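Polymeric Immunoglobulin Receptor (Oncorhynchus mykiss, PDB 5F1S) probably binds polymeric immunoglobulins for transport to mucosal surfaces, its ectodomain corresponding to secretory component. Local coordinates at residues T78-E83 with I108-G113; S37-C42 with W87-V92. All coordinates share one frame; numbering follows the deposited sequence.

Contact 1: T78-E83 with I108-G113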
ATOM      1  N   THR A  78       0.171  10.766  -5.961  1.00 29.78           N
ATOM      2  CA  THR A  78      -0.298   9.688  -6.825  1.00 31.99           C
ATOM      3  C   THR A  78       0.851   9.040  -7.590  1.00 33.55           C
ATOM      4  O   THR A  78       1.918   9.631  -7.834  1.00 33.65           O
ATOM      5  CB  THR A  78      -1.360  10.207  -7.831  1.00 37.13           C
ATOM      6  OG1 THR A  78      -0.754  11.196  -8.670  1.00 36.92           O
ATOM      7  CG2 THR A  78      -2.568  10.829  -7.078  1.00 36.14           C
ATOM      8  N   GLU A  79       0.613   7.794  -7.981  1.00 34.53           N
ATOM      9  CA  GLU A  79       1.527   7.086  -8.873  1.00 38.52           C
ATOM     10  C   GLU A  79       2.963   7.188  -8.357  1.00 31.99           C
ATOM     11  O   GLU A  79       3.902   7.532  -9.081  1.00 33.18           O
ATOM     12  CB  GLU A  79       1.435   7.622 -10.303  1.00 42.93           C
ATOM     13  CG  GLU A  79       0.020   7.845 -10.836  1.00 53.88           C
ATOM     14  CD  GLU A  79      -0.506   6.696 -11.655  1.00 64.57           C
ATOM     15  OE1 GLU A  79       0.118   5.612 -11.658  1.00 70.65           O
ATOM     16  OE2 GLU A  79      -1.553   6.882 -12.308  1.00 73.16           O
ATOM     17  N   LEU A  80       3.141   6.862  -7.081  1.00 31.36           N
ATOM     18  CA  LEU A  80       4.438   7.057  -6.462  1.00 30.38           C
ATOM     19  C   LEU A  80       5.492   6.178  -7.113  1.00 31.39           C
ATOM     20  O   LEU A  80       5.259   4.995  -7.359  1.00 34.02           O
ATOM     21  CB  LEU A  80       4.361   6.739  -4.974  1.00 29.87           C
ATOM     22  CG  LEU A  80       3.709   7.865  -4.179  1.00 33.32           C
ATOM     23  CD1 LEU A  80       3.304   7.349  -2.802  1.00 38.19           C
ATOM     24  CD2 LEU A  80       4.683   9.048  -4.017  1.00 34.88           C
ATOM     25  N   GLN A  81       6.669   6.751  -7.322  1.00 31.74           N
ATOM     26  CA  GLN A  81       7.811   6.061  -7.902  1.00 32.78           C
ATOM     27  C   GLN A  81       8.859   5.784  -6.841  1.00 31.61           C
ATOM     28  O   GLN A  81       8.944   6.457  -5.816  1.00 33.14           O
ATOM     29  CB  GLN A  81       8.397   6.911  -9.034  1.00 35.57           C
ATOM     30  CG  GLN A  81       7.382   7.203 -10.125  1.00 34.16           C
ATOM     31  CD  GLN A  81       6.852   5.966 -10.774  1.00 35.21           C
ATOM     32  OE1 GLN A  81       7.574   5.302 -11.510  1.00 38.81           O
ATOM     33  NE2 GLN A  81       5.598   5.655 -10.535  1.00 35.85           N
ATOM     34  N   LYS A  82       9.728   4.798  -7.097  1.00 33.87           N
ATOM     35  CA  LYS A  82      10.725   4.477  -6.089  1.00 34.74           C
ATOM     36  C   LYS A  82      11.545   5.713  -5.716  1.00 35.74           C
ATOM     37  O   LYS A  82      11.909   5.914  -4.553  1.00 35.61           O
ATOM     38  CB  LYS A  82      11.640   3.367  -6.592  1.00 37.82           C
ATOM     39  CG  LYS A  82      12.586   2.895  -5.495  1.00 39.79           C
ATOM     40  CD  LYS A  82      13.437   1.713  -5.883  1.00 48.98           C
ATOM     41  CE  LYS A  82      14.342   1.338  -4.678  1.00 50.61           C
ATOM     42  NZ  LYS A  82      15.231   0.190  -4.987  1.00 60.58           N
ATOM     43  N   GLU A  83      11.851   6.545  -6.693  1.00 36.57           N
ATOM     44  CA  GLU A  83      12.663   7.723  -6.422  1.00 38.16           C
ATOM     45  C   GLU A  83      11.904   8.773  -5.598  1.00 36.52           C
ATOM     46  O   GLU A  83      12.536   9.723  -5.102  1.00 36.11           O
ATOM     47  CB  GLU A  83      13.163   8.309  -7.741  1.00 45.29           C
ATOM     48  CG  GLU A  83      12.082   8.753  -8.707  1.00 48.72           C
ATOM     49  CD  GLU A  83      11.666   7.678  -9.742  1.00 62.32           C
ATOM     50  OE1 GLU A  83      11.858   6.431  -9.505  1.00 53.74           O
ATOM     51  OE2 GLU A  83      11.123   8.114 -10.802  1.00 56.92           O
ATOM     52  N   ILE A 108       8.255   8.173   3.688  1.00 31.38           N
ATOM     53  CA  ILE A 108       7.510   7.363   2.723  1.00 31.83           C
ATOM     54  C   ILE A 108       8.521   6.472   2.004  1.00 31.11           C
ATOM     55  O   ILE A 108       9.480   6.969   1.411  1.00 31.90           O
ATOM     56  CB  ILE A 108       6.743   8.226   1.701  1.00 31.38           C
ATOM     57  CG1 ILE A 108       5.784   9.162   2.406  1.00 34.24           C
ATOM     58  CG2 ILE A 108       6.017   7.346   0.720  1.00 33.85           C
ATOM     59  CD1 ILE A 108       5.011  10.185   1.436  1.00 35.66           C
ATOM     60  N   ASN A 109       8.321   5.161   2.085  1.00 31.45           N
ATOM     61  CA  ASN A 109       9.203   4.193   1.429  1.00 32.66           C
ATOM     62  C   ASN A 109       8.405   3.563   0.307  1.00 31.74           C
ATOM     63  O   ASN A 109       7.412   2.881   0.566  1.00 35.39           O
ATOM     64  CB  ASN A 109       9.678   3.142   2.436  1.00 36.27           C
ATOM     65  CG  ASN A 109      10.705   2.199   1.833  1.00 37.82           C
ATOM     66  OD1 ASN A 109      11.429   2.572   0.903  1.00 44.12           O
ATOM     67  ND2 ASN A 109      10.755   0.977   2.348  1.00 44.15           N
ATOM     68  N   VAL A 110       8.810   3.817  -0.933  1.00 32.20           N
ATOM     69  CA  VAL A 110       8.094   3.315  -2.094  1.00 31.39           C
ATOM     70  C   VAL A 110       8.822   2.062  -2.555  1.00 34.96           C
ATOM     71  O   VAL A 110       9.988   2.126  -2.942  1.00 36.45           O
ATOM     72  CB  VAL A 110       8.023   4.350  -3.219  1.00 30.41           C
ATOM     73  CG1 VAL A 110       7.153   3.808  -4.363  1.00 30.73           C
ATOM     74  CG2 VAL A 110       7.418   5.623  -2.722  1.00 30.59           C
ATOM     75  N   ILE A 111       8.132   0.935  -2.530  1.00 34.52           N
ATOM     76  CA  ILE A 111       8.801  -0.353  -2.662  1.00 35.16           C
ATOM     77  C   ILE A 111       8.405  -1.043  -3.956  1.00 33.86           C
ATOM     78  O   ILE A 111       7.278  -0.933  -4.455  1.00 34.08           O
ATOM     79  CB  ILE A 111       8.508  -1.257  -1.447  1.00 37.89           C
ATOM     80  CG1 ILE A 111       7.057  -1.453  -1.252  1.00 37.66           C
ATOM     81  CG2 ILE A 111       9.070  -0.601  -0.181  1.00 38.94           C
ATOM     82  CD1 ILE A 111       6.740  -2.346  -0.001  1.00 46.01           C
ATOM     83  N   GLN A 112       9.331  -1.853  -4.450  1.00 33.10           N
ATOM     84  CA  GLN A 112       9.087  -2.691  -5.615  1.00 34.46           C
ATOM     85  C   GLN A 112       9.006  -4.143  -5.179  1.00 35.67           C
ATOM     86  O   GLN A 112       9.882  -4.621  -4.454  1.00 36.75           O
ATOM     87  CB  GLN A 112      10.194  -2.493  -6.637  1.00 38.92           C
ATOM     88  CG  GLN A 112      10.359  -1.033  -7.068  1.00 37.27           C
ATOM     89  CD  GLN A 112      11.507  -0.835  -8.027  1.00 43.91           C
ATOM     90  OE1 GLN A 112      12.610  -1.355  -7.809  1.00 43.93           O
ATOM     91  NE2 GLN A 112      11.276  -0.054  -9.067  1.00 45.02           N
ATOM     92  N   GLY A 113       7.960  -4.815  -5.615  1.00 32.72           N
ATOM     93  CA  GLY A 113       7.718  -6.202  -5.316  1.00 36.67           C
ATOM     94  C   GLY A 113       6.271  -6.474  -5.027  1.00 33.23           C
ATOM     95  O   GLY A 113       5.366  -5.900  -5.662  1.00 31.52           O
TER
HETATM   96  O   HOH W   1      13.687  -1.954  -5.452  1.00 50.53           O
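V110, near the end of the last strand of an immunoglobulin V-set domain, packs against Q81 in the turn that leads from strand 72-77 to strand 86-92, the E-F turn of this fold. Its whole branch point faces a carbonyl: CB, CG1 and CG2 of V110 each lie 3.5 Å from O of Q81. The rotation that achieves this sets CG1 anti to the backbone N (chi1 -175°) and CG2 beside that N, where CG2 also meets CB of L80 at 4.0 Å. Deeper in the core, CD1 of L80 approaches CG2 of I108 more loosely, at 4.4 Å. At the surface the extended chain of K82 crosses Q112 at about a right angle, with K82 CD 3.7 Å from Q112 OE1. No direct hydrogen bond joins the segments; instead a water accepts from K82 NZ and donates to Q112 OE1, both at 2.7 Å, while Q112 NE2 bonds to E12, so both ends of the amide are held. Inside the turn, Q81 NE2 donates to E79 O (2.9 Å, 168°) from above the carbonyl plane. S85 OG bonds to both K82 O and V110 N, and Q81 OE1 bonds to Q137 in the second V-set region. L80 packs on V10 of strand 8-11 and V16 of strand 16-22, and I108 on I18, placing the turn at the end of the sandwich between its two sheets.

Contact 2: S37-C42 with W87-V92; sequences SVKDLC and WYWCGV
K39 CB sits over one face of the W89 indole, 3.8 Å from the centroid of the six-membered ring and only 7° off its normal, a clear CH-pi contact. The K39 backbone follows the same ring, its N 3.6 Å from W89 CZ2. At the ring edge, S37 O lies in plane, 3.9 Å from CZ2 of W89. C42 SG adds an oblique sulfur-aromatic contact, 5.5 Å from the centroid of the five-membered ring of W89. Two residues earlier on the strand, W87 CB meets S37 CA at 3.7 Å. Further out, the indole N-H of W89 bonds to G36 O, which fixes the ring's rotation, and the short 3-10 turn at 39-40 returns the chain to C42, joined to C34 by a disulfide. An alanine in place of W89 would probably leave K39 CB without its aromatic platform and G36 O without its indole partner, opening a gap under the 37-42 loop, although the C34-C42 disulfide would still hold its end. This is the C-C' loop lying on strand F of a V-set domain, closed by a disulfide additional to the canonical C20-C90 bridge, a feature probably shared with domains of the related CD300 receptors.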
ATOM      1  N   SER A  37      14.963  15.573   4.083  1.00 39.13           N
ATOM      2  CA  SER A  37      15.221  15.023   5.413  1.00 41.90           C
ATOM      3  C   SER A  37      15.387  16.112   6.466  1.00 43.82           C
ATOM      4  O   SER A  37      15.291  15.833   7.668  1.00 45.81           O
ATOM      5  CB  SER A  37      16.471  14.144   5.390  1.00 44.97           C
ATOM      6  OG  SER A  37      17.495  14.815   4.692  1.00 55.10           O
ATOM      7  N   VAL A  38      15.620  17.346   6.050  1.00 43.15           N
ATOM      8  CA  VAL A  38      15.947  18.438   6.960  1.00 46.65           C
ATOM      9  C   VAL A  38      14.955  19.550   6.690  1.00 45.43           C
ATOM     10  O   VAL A  38      14.904  20.063   5.570  1.00 45.57           O
ATOM     11  CB  VAL A  38      17.397  18.917   6.737  1.00 48.57           C
ATOM     12  CG1 VAL A  38      17.755  20.106   7.620  1.00 50.85           C
ATOM     13  CG2 VAL A  38      18.344  17.768   6.959  1.00 46.43           C
ATOM     14  N   LYS A  39      14.120  19.874   7.687  1.00 42.70           N
ATOM     15  CA  LYS A  39      13.063  20.846   7.465  1.00 44.65           C
ATOM     16  C   LYS A  39      13.626  22.133   6.860  1.00 50.20           C
ATOM     17  O   LYS A  39      13.083  22.662   5.889  1.00 49.35           O
ATOM     18  CB  LYS A  39      12.326  21.123   8.776  1.00 47.48           C
ATOM     19  CG  LYS A  39      11.161  22.097   8.657  1.00 58.30           C
ATOM     20  CD  LYS A  39      11.571  23.571   8.936  1.00 73.98           C
ATOM     21  CE  LYS A  39      10.351  24.523   8.910  1.00 70.84           C
ATOM     22  NZ  LYS A  39      10.663  25.955   9.147  1.00 66.13           N
ATOM     23  N   ASP A  40      14.735  22.641   7.410  1.00 51.72           N
ATOM     24  CA  ASP A  40      15.297  23.903   6.935  1.00 52.74           C
ATOM     25  C   ASP A  40      15.886  23.807   5.535  1.00 50.10           C
ATOM     26  O   ASP A  40      16.268  24.839   4.973  1.00 47.81           O
ATOM     27  CB  ASP A  40      16.378  24.393   7.905  1.00 55.64           C
ATOM     28  CG  ASP A  40      15.816  24.762   9.260  1.00 67.41           C
ATOM     29  OD1 ASP A  40      14.668  25.264   9.319  1.00 67.19           O
ATOM     30  OD2 ASP A  40      16.512  24.532  10.273  1.00 70.73           O
ATOM     31  N   LEU A  41      15.996  22.604   4.962  1.00 47.73           N
ATOM     32  CA  LEU A  41      16.498  22.441   3.597  1.00 46.54           C
ATOM     33  C   LEU A  41      15.472  21.823   2.652  1.00 44.68           C
ATOM     34  O   LEU A  41      15.856  21.293   1.608  1.00 46.62           O
ATOM     35  CB  LEU A  41      17.756  21.575   3.595  1.00 48.98           C
ATOM     36  CG  LEU A  41      18.921  22.131   4.424  1.00 53.22           C
ATOM     37  CD1 LEU A  41      20.011  21.081   4.579  1.00 60.86           C
ATOM     38  CD2 LEU A  41      19.455  23.357   3.778  1.00 49.38           C
ATOM     39  N   CYS A  42      14.190  21.877   2.982  1.00 45.14           N
ATOM     40  CA  CYS A  42      13.193  21.142   2.219  1.00 40.88           C
ATOM     41  C   CYS A  42      12.695  21.962   1.037  1.00 42.61           C
ATOM     42  O   CYS A  42      12.843  23.186   0.985  1.00 40.04           O
ATOM     43  CB  CYS A  42      12.008  20.735   3.103  1.00 40.73           C
ATOM     44  SG  CYS A  42      10.973  22.104   3.632  1.00 41.18           S
ATOM     45  N   TRP A  87      11.827  11.570   3.135  1.00 32.44           N
ATOM     46  CA  TRP A  87      11.151  12.313   4.182  1.00 32.28           C
ATOM     47  C   TRP A  87      10.333  13.454   3.585  1.00 29.89           C
ATOM     48  O   TRP A  87      10.791  14.142   2.660  1.00 32.27           O
ATOM     49  CB  TRP A  87      12.180  12.867   5.176  1.00 35.39           C
ATOM     50  CG  TRP A  87      12.739  11.792   6.057  1.00 33.64           C
ATOM     51  CD1 TRP A  87      13.914  11.119   5.887  1.00 38.15           C
ATOM     52  CD2 TRP A  87      12.136  11.260   7.233  1.00 34.32           C
ATOM     53  NE1 TRP A  87      14.071  10.205   6.889  1.00 36.36           N
ATOM     54  CE2 TRP A  87      13.009  10.272   7.741  1.00 35.08           C
ATOM     55  CE3 TRP A  87      10.940  11.519   7.918  1.00 35.42           C
ATOM     56  CZ2 TRP A  87      12.706   9.520   8.882  1.00 37.20           C
ATOM     57  CZ3 TRP A  87      10.655  10.783   9.088  1.00 38.38           C
ATOM     58  CH2 TRP A  87      11.531   9.789   9.544  1.00 37.24           C
ATOM     59  N   TYR A  88       9.154  13.657   4.167  1.00 32.06           N
ATOM     60  CA  TYR A  88       8.236  14.733   3.807  1.00 32.31           C
ATOM     61  C   TYR A  88       7.727  15.437   5.061  1.00 31.92           C
ATOM     62  O   TYR A  88       7.730  14.875   6.167  1.00 31.65           O
ATOM     63  CB  TYR A  88       7.061  14.172   3.023  1.00 29.46           C
ATOM     64  CG  TYR A  88       7.423  13.654   1.652  1.00 29.97           C
ATOM     65  CD1 TYR A  88       7.987  12.386   1.492  1.00 29.90           C
ATOM     66  CD2 TYR A  88       7.234  14.433   0.534  1.00 30.00           C
ATOM     67  CE1 TYR A  88       8.295  11.905   0.229  1.00 31.40           C
ATOM     68  CE2 TYR A  88       7.558  13.971  -0.740  1.00 31.84           C
ATOM     69  CZ  TYR A  88       8.096  12.702  -0.876  1.00 32.99           C
ATOM     70  OH  TYR A  88       8.397  12.263  -2.135  1.00 31.35           O
ATOM     71  N   TRP A  89       7.290  16.692   4.882  1.00 31.48           N
ATOM     72  CA  TRP A  89       6.835  17.534   5.998  1.00 31.30           C
ATOM     73  C   TRP A  89       5.498  18.191   5.696  1.00 29.87           C
ATOM     74  O   TRP A  89       5.325  18.742   4.624  1.00 32.29           O
ATOM     75  CB  TRP A  89       7.820  18.669   6.311  1.00 31.01           C
ATOM     76  CG  TRP A  89       9.161  18.195   6.633  1.00 33.49           C
ATOM     77  CD1 TRP A  89      10.121  17.767   5.730  1.00 34.16           C
ATOM     78  CD2 TRP A  89       9.741  18.062   7.925  1.00 34.40           C
ATOM     79  NE1 TRP A  89      11.247  17.394   6.405  1.00 36.24           N
ATOM     80  CE2 TRP A  89      11.038  17.540   7.744  1.00 34.40           C
ATOM     81  CE3 TRP A  89       9.290  18.298   9.235  1.00 35.11           C
ATOM     82  CZ2 TRP A  89      11.896  17.291   8.820  1.00 38.37           C
ATOM     83  CZ3 TRP A  89      10.136  18.029  10.284  1.00 38.83           C
ATOM     84  CH2 TRP A  89      11.430  17.533  10.062  1.00 36.95           C
ATOM     85  N   CYS A  90       4.553  18.047   6.621  1.00 28.35           N
ATOM     86  CA  CYS A  90       3.396  18.932   6.762  1.00 29.06           C
ATOM     87  C   CYS A  90       3.879  20.264   7.294  1.00 32.12           C
ATOM     88  O   CYS A  90       4.619  20.274   8.279  1.00 31.50           O
ATOM     89  CB  CYS A  90       2.414  18.369   7.801  1.00 28.14           C
ATOM     90  SG  CYS A  90       1.713  16.760   7.603  1.00 32.48           S
ATOM     91  N   GLY A  91       3.463  21.381   6.690  1.00 31.49           N
ATOM     92  CA  GLY A  91       3.813  22.697   7.228  1.00 31.86           C
ATOM     93  C   GLY A  91       2.644  23.670   7.241  1.00 32.81           C
ATOM     94  O   GLY A  91       1.749  23.613   6.398  1.00 29.16           O
ATOM     95  N   VAL A  92       2.680  24.592   8.211  1.00 33.96           N
ATOM     96  CA  VAL A  92       1.800  25.765   8.235  1.00 31.57           C
ATOM     97  C   VAL A  92       2.679  26.995   8.062  1.00 34.18           C
ATOM     98  O   VAL A  92       3.702  27.132   8.744  1.00 34.15           O
ATOM     99  CB  VAL A  92       0.984  25.884   9.528  1.00 29.62           C
ATOM    100  CG1 VAL A  92       0.068  27.140   9.439  1.00 34.91           C
ATOM    101  CG2 VAL A  92       0.137  24.605   9.858  1.00 34.04           C
TER

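How the contacts relate
From the N terminus the chain meets segment 37-42 first, then 78-83, 87-92 and 108-113, so the two contacts cross. Contact 2 closes a loop containing strands 43-47, 62-67 and 72-77; contact 1 closes one containing strand 86-92 and the first half of strand 103-111. These last two strands are antiparallel neighbours in one sheet, and there the contacts touch: I108 CD1 packs 3.7 Å from Y88 CD1. Y88 also bonds through OH to D84 O, just beyond 78-83, as in a tyrosine corner. With centres about 19 Å apart, contact 2 ties the C-C' loop to the sheet, whereas contact 1 joins the E-F turn to the last strand near the second domain.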